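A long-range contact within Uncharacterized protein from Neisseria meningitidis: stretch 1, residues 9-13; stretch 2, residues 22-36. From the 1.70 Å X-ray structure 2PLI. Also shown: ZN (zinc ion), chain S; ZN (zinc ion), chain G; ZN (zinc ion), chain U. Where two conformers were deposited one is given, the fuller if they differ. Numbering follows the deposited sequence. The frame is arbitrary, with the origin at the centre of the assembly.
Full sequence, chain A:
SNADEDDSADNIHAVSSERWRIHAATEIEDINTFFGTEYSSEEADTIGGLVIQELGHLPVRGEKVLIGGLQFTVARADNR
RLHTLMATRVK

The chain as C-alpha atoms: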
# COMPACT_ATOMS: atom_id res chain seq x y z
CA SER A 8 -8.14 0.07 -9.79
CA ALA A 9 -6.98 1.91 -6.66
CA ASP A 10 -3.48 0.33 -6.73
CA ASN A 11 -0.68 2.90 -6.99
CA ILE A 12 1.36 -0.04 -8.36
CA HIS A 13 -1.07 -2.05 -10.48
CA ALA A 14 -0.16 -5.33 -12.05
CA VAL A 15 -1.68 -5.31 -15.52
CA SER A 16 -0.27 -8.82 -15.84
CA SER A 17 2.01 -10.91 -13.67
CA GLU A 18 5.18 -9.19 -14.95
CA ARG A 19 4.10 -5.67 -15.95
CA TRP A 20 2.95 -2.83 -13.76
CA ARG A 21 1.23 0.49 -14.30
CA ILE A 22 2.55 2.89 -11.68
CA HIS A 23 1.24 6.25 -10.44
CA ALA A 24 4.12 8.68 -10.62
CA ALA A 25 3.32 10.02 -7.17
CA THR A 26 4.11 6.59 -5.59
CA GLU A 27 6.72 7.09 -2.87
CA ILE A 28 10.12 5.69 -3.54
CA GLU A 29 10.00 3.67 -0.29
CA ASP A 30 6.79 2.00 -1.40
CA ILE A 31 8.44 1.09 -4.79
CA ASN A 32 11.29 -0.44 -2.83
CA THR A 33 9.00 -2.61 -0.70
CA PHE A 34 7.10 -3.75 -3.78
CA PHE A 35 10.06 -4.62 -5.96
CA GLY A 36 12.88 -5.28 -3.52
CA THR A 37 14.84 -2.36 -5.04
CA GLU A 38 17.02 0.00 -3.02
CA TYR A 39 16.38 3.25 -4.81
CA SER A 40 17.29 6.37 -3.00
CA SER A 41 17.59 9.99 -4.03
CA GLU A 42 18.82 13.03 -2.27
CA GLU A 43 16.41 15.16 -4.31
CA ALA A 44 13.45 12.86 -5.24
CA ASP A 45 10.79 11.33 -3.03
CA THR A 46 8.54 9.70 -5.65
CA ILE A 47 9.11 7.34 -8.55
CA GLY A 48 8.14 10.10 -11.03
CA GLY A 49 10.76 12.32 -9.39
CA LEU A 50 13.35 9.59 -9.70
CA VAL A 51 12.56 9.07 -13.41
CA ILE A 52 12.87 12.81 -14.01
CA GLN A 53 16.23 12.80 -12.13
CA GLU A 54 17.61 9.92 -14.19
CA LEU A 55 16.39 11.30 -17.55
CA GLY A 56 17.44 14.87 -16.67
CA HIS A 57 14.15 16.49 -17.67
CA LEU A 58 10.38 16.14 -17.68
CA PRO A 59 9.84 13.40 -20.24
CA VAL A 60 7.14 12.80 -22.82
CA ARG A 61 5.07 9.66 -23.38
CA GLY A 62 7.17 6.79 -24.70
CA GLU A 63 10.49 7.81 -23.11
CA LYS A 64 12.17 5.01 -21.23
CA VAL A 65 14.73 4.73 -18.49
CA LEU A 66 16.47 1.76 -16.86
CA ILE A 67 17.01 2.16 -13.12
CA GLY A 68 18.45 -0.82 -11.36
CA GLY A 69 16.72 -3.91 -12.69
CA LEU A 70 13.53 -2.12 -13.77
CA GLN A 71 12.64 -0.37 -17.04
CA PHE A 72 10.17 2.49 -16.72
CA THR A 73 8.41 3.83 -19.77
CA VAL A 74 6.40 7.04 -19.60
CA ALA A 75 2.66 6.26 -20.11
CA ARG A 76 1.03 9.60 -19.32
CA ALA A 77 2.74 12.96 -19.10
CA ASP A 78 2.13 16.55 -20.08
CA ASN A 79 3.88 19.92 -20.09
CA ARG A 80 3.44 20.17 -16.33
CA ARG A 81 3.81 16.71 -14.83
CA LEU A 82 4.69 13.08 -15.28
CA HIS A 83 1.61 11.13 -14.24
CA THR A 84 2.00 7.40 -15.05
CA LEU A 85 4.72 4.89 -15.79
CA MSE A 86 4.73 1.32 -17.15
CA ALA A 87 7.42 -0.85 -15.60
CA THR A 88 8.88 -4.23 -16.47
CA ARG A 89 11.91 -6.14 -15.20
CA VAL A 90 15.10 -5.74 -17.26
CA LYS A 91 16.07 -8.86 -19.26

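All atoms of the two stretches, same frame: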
# COMPACT_ATOMS: atom_id res chain seq x y z
N ALA A 9 -7.50 0.89 -7.59
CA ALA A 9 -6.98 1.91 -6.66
C ALA A 9 -5.49 1.68 -6.34
O ALA A 9 -4.91 2.41 -5.56
CB ALA A 9 -7.78 1.93 -5.40
N ASP A 10 -4.88 0.69 -6.98
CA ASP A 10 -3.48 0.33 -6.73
C ASP A 10 -2.56 1.45 -7.25
O ASP A 10 -2.62 1.78 -8.44
CB ASP A 10 -3.10 -0.93 -7.56
CG ASP A 10 -3.95 -2.17 -7.26
OD1 ASP A 10 -4.80 -2.14 -6.37
OD2 ASP A 10 -3.76 -3.19 -7.98
N ASN A 11 -1.66 1.98 -6.42
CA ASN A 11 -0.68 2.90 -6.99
C ASN A 11 0.32 2.14 -7.87
O ASN A 11 0.88 2.71 -8.75
CB ASN A 11 0.05 3.77 -5.98
CG ASN A 11 0.61 3.03 -4.82
OD1 ASN A 11 0.86 1.82 -4.86
ND2 ASN A 11 0.82 3.79 -3.70
N ILE A 12 0.52 0.86 -7.56
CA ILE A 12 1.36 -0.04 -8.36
C ILE A 12 0.46 -1.18 -8.79
O ILE A 12 0.19 -2.06 -7.97
CB ILE A 12 2.58 -0.60 -7.58
CG1 ILE A 12 3.44 0.51 -6.98
CG2 ILE A 12 3.44 -1.50 -8.48
CD1 ILE A 12 4.58 0.03 -6.09
N HIS A 13 0.00 -1.15 -10.03
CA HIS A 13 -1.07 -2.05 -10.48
C HIS A 13 -0.53 -3.06 -11.44
O HIS A 13 -0.01 -2.69 -12.47
CB HIS A 13 -2.12 -1.24 -11.18
CG HIS A 13 -3.26 -2.06 -11.63
ND1 HIS A 13 -4.01 -2.82 -10.75
CD2 HIS A 13 -3.80 -2.24 -12.85
CE1 HIS A 13 -4.93 -3.47 -11.43
NE2 HIS A 13 -4.83 -3.13 -12.71
N ILE A 22 2.20 2.26 -12.95
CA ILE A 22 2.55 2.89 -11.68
C ILE A 22 2.23 4.39 -11.68
O ILE A 22 2.67 5.13 -12.57
CB ILE A 22 4.08 2.70 -11.39
CG1 ILE A 22 4.45 1.22 -11.38
CG2 ILE A 22 4.49 3.35 -10.06
CD1 ILE A 22 5.93 0.92 -11.11
N HIS A 23 1.50 4.83 -10.66
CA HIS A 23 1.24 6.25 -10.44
C HIS A 23 2.56 6.90 -10.15
O HIS A 23 3.30 6.48 -9.27
CB HIS A 23 0.30 6.48 -9.26
CG HIS A 23 -1.11 6.06 -9.50
ND1 HIS A 23 -2.15 6.47 -8.70
CD2 HIS A 23 -1.65 5.23 -10.43
CE1 HIS A 23 -3.28 5.93 -9.14
NE2 HIS A 23 -3.00 5.18 -10.18
N ALA A 24 2.85 7.99 -10.85
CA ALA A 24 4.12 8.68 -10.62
C ALA A 24 4.35 9.20 -9.20
O ALA A 24 5.50 9.40 -8.80
CB ALA A 24 4.28 9.82 -11.62
N ALA A 25 3.26 9.48 -8.52
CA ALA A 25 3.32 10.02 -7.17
C ALA A 25 3.63 8.96 -6.09
O ALA A 25 3.86 9.32 -4.91
CB ALA A 25 2.03 10.74 -6.89
N THR A 26 3.77 7.70 -6.51
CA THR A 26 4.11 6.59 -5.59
C THR A 26 5.47 6.88 -4.92
O THR A 26 6.44 7.24 -5.58
CB THR A 26 4.17 5.26 -6.29
OG1 THR A 26 2.93 4.99 -6.95
CG2 THR A 26 4.48 4.15 -5.28
N GLU A 27 5.52 6.77 -3.60
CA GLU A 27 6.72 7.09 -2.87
C GLU A 27 7.78 6.04 -3.12
O GLU A 27 7.50 4.82 -3.19
CB GLU A 27 6.37 7.24 -1.38
CG GLU A 27 5.50 8.47 -1.16
CD GLU A 27 4.75 8.50 0.16
OE1 GLU A 27 5.35 8.37 1.23
OE2 GLU A 27 3.49 8.70 0.21
N ILE A 28 9.01 6.59 -3.23
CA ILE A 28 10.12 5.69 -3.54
C ILE A 28 10.22 4.53 -2.56
O ILE A 28 10.48 3.41 -2.96
CB ILE A 28 11.46 6.49 -3.63
CG1 ILE A 28 11.43 7.43 -4.83
CG2 ILE A 28 12.64 5.51 -3.73
CD1 ILE A 28 12.70 8.35 -4.90
N GLU A 29 9.94 4.76 -1.26
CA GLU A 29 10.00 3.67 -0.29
C GLU A 29 8.98 2.58 -0.55
O GLU A 29 9.24 1.42 -0.32
CB GLU A 29 9.82 4.18 1.13
CG GLU A 29 10.85 5.20 1.53
CD GLU A 29 10.46 6.62 1.27
OE1 GLU A 29 9.60 6.93 0.43
OE2 GLU A 29 11.04 7.48 1.96
N ASP A 30 7.82 2.97 -1.06
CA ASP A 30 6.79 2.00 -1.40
C ASP A 30 7.11 1.21 -2.67
O ASP A 30 6.81 -0.01 -2.78
CB ASP A 30 5.44 2.67 -1.42
CG ASP A 30 5.07 3.23 -0.03
OD1 ASP A 30 5.27 2.54 1.00
OD2 ASP A 30 4.68 4.42 0.03
N ILE A 31 7.85 1.78 -3.65
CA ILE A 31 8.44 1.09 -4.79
C ILE A 31 9.44 0.06 -4.28
O ILE A 31 9.44 -1.08 -4.70
CB ILE A 31 9.16 2.11 -5.71
CG1 ILE A 31 8.11 3.07 -6.34
CG2 ILE A 31 9.98 1.39 -6.77
CD1 ILE A 31 7.16 2.46 -7.41
N ASN A 32 10.24 0.45 -3.30
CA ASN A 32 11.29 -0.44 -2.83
C ASN A 32 10.71 -1.68 -2.15
O ASN A 32 11.20 -2.78 -2.35
CB ASN A 32 12.24 0.30 -1.89
CG ASN A 32 13.20 1.23 -2.64
OD1 ASN A 32 13.44 1.09 -3.85
ND2 ASN A 32 13.79 2.15 -1.91
N THR A 33 9.66 -1.48 -1.36
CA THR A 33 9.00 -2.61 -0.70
C THR A 33 8.42 -3.56 -1.74
O THR A 33 8.55 -4.79 -1.61
CB THR A 33 7.94 -2.09 0.27
OG1 THR A 33 8.60 -1.29 1.24
CG2 THR A 33 7.21 -3.22 0.97
N PHE A 34 7.81 -2.97 -2.77
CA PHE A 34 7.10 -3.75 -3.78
C PHE A 34 8.04 -4.58 -4.62
O PHE A 34 7.76 -5.78 -4.89
CB PHE A 34 6.23 -2.84 -4.63
CG PHE A 34 5.33 -3.58 -5.59
CD1 PHE A 34 3.99 -3.86 -5.24
CD2 PHE A 34 5.78 -3.98 -6.85
CE1 PHE A 34 3.14 -4.49 -6.11
CE2 PHE A 34 4.95 -4.61 -7.72
CZ PHE A 34 3.63 -4.92 -7.35
N PHE A 35 9.17 -4.00 -5.01
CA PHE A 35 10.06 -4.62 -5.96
C PHE A 35 11.32 -5.19 -5.37
O PHE A 35 12.05 -5.89 -6.06
CB PHE A 35 10.46 -3.62 -7.04
CG PHE A 35 9.36 -3.29 -7.99
CD1 PHE A 35 8.96 -4.20 -8.95
CD2 PHE A 35 8.71 -2.07 -7.93
CE1 PHE A 35 7.93 -3.91 -9.80
CE2 PHE A 35 7.69 -1.77 -8.79
CZ PHE A 35 7.27 -2.69 -9.71
N GLY A 36 11.60 -4.89 -4.12
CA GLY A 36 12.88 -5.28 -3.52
C GLY A 36 14.09 -4.48 -4.02
O GLY A 36 15.26 -4.90 -3.84
ZN ZN S . -5.56 -4.06 -6.20
ZN ZN G . -6.10 -3.56 -14.22
ZN ZN U . 2.47 8.60 1.90
O HOH W 1 -4.20 1.94 -10.64
O HOH W 2 -7.81 -2.74 -13.42
O HOH W 3 -5.14 -2.98 -15.94

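The contact is a short antiparallel strand pairing, held by one backbone hydrogen bond, with an apolar cluster around Ile12 that joins the pairing to a helix. Together the two stretches bury 417 Å² of surface, counted over both sides.

The strands meet where Ile12 lies opposite Ile22, as an antiparallel non-hydrogen-bonded pair. Ile12 CA and Ile22 CA are 4.6 Å apart. In a pair of this type the two residues do not bond to each other through their backbones, so the bond falls on their neighbours. Here His23 N donates to Asn11 O at 2.9 Å, with an angle of 164° at the hydrogen, close to linear. The same carbonyl also receives a CA-H...O contact: Ile22 CA lies 3.4 Å from Asn11 O. One acceptor thus meets two successive residues of the second strand.

Ile12 and Ile22 place their side chains on the same face of the sheet, with Ile12 CG2 4.1 Å from Ile22 CG1. Ile12 is buried and has the largest area covered by the other stretch, 134 Å². Its rotamer is m for chi1 and t for chi2. Ile12 CG1 is 4.1 Å from Thr26 CG2, and Ile12 CD1 is 3.8 Å from Ile31 CD1, midway along the helix. Both ends of the side chain reach Phe34, with Ile12 CD1 3.6 Å from Phe34 CB. Ile12 CG2 sits 3.5 Å from the centroid of the Phe34 ring and 12° off the ring normal, a CH-pi contact over the face. Phe35 is looser, its CZ being 4.2 Å from Ile12 CG2. Phe34 points its CA-to-CB bond toward the first stretch. Those of Ile31 and Phe35 point sideways, but the ends of these side chains come nearer.

A second, more polar group surrounds Asn11. Asn11 CA lies over one face of the His23 ring, 4.2 Å from the ring centroid and 14° off the normal. This too is a CH-pi contact. Water 1 adds a link between the stretches, donating to Asp10 O at 2.7 Å and, weakly, to His23 NE2 at 3.5 Å. Asn11 CB also packs against Thr26, 3.3 Å from Thr26 OG1. Thr26 OG1 donates to His23 O at 2.8 Å. Thr26 N bonds to the same oxygen, His23 O, at 3.1 Å, closing the type I turn from His23 to Thr26. The turn leads the chain from the strand toward the helix, with Glu27 at the N-cap position.

Asp10 and His13 are tied to each other within the first stretch. His13 ND1 donates to Asp10 OD2 at 2.8 Å and 172°. Both residues also bind metal: Asp10 OD1 is 2.1 Å from the chain S zinc, and His13 NE2 is 2.0 Å from the chain G zinc. The end of the His13 side chain leads away from the second stretch and makes no contact with it.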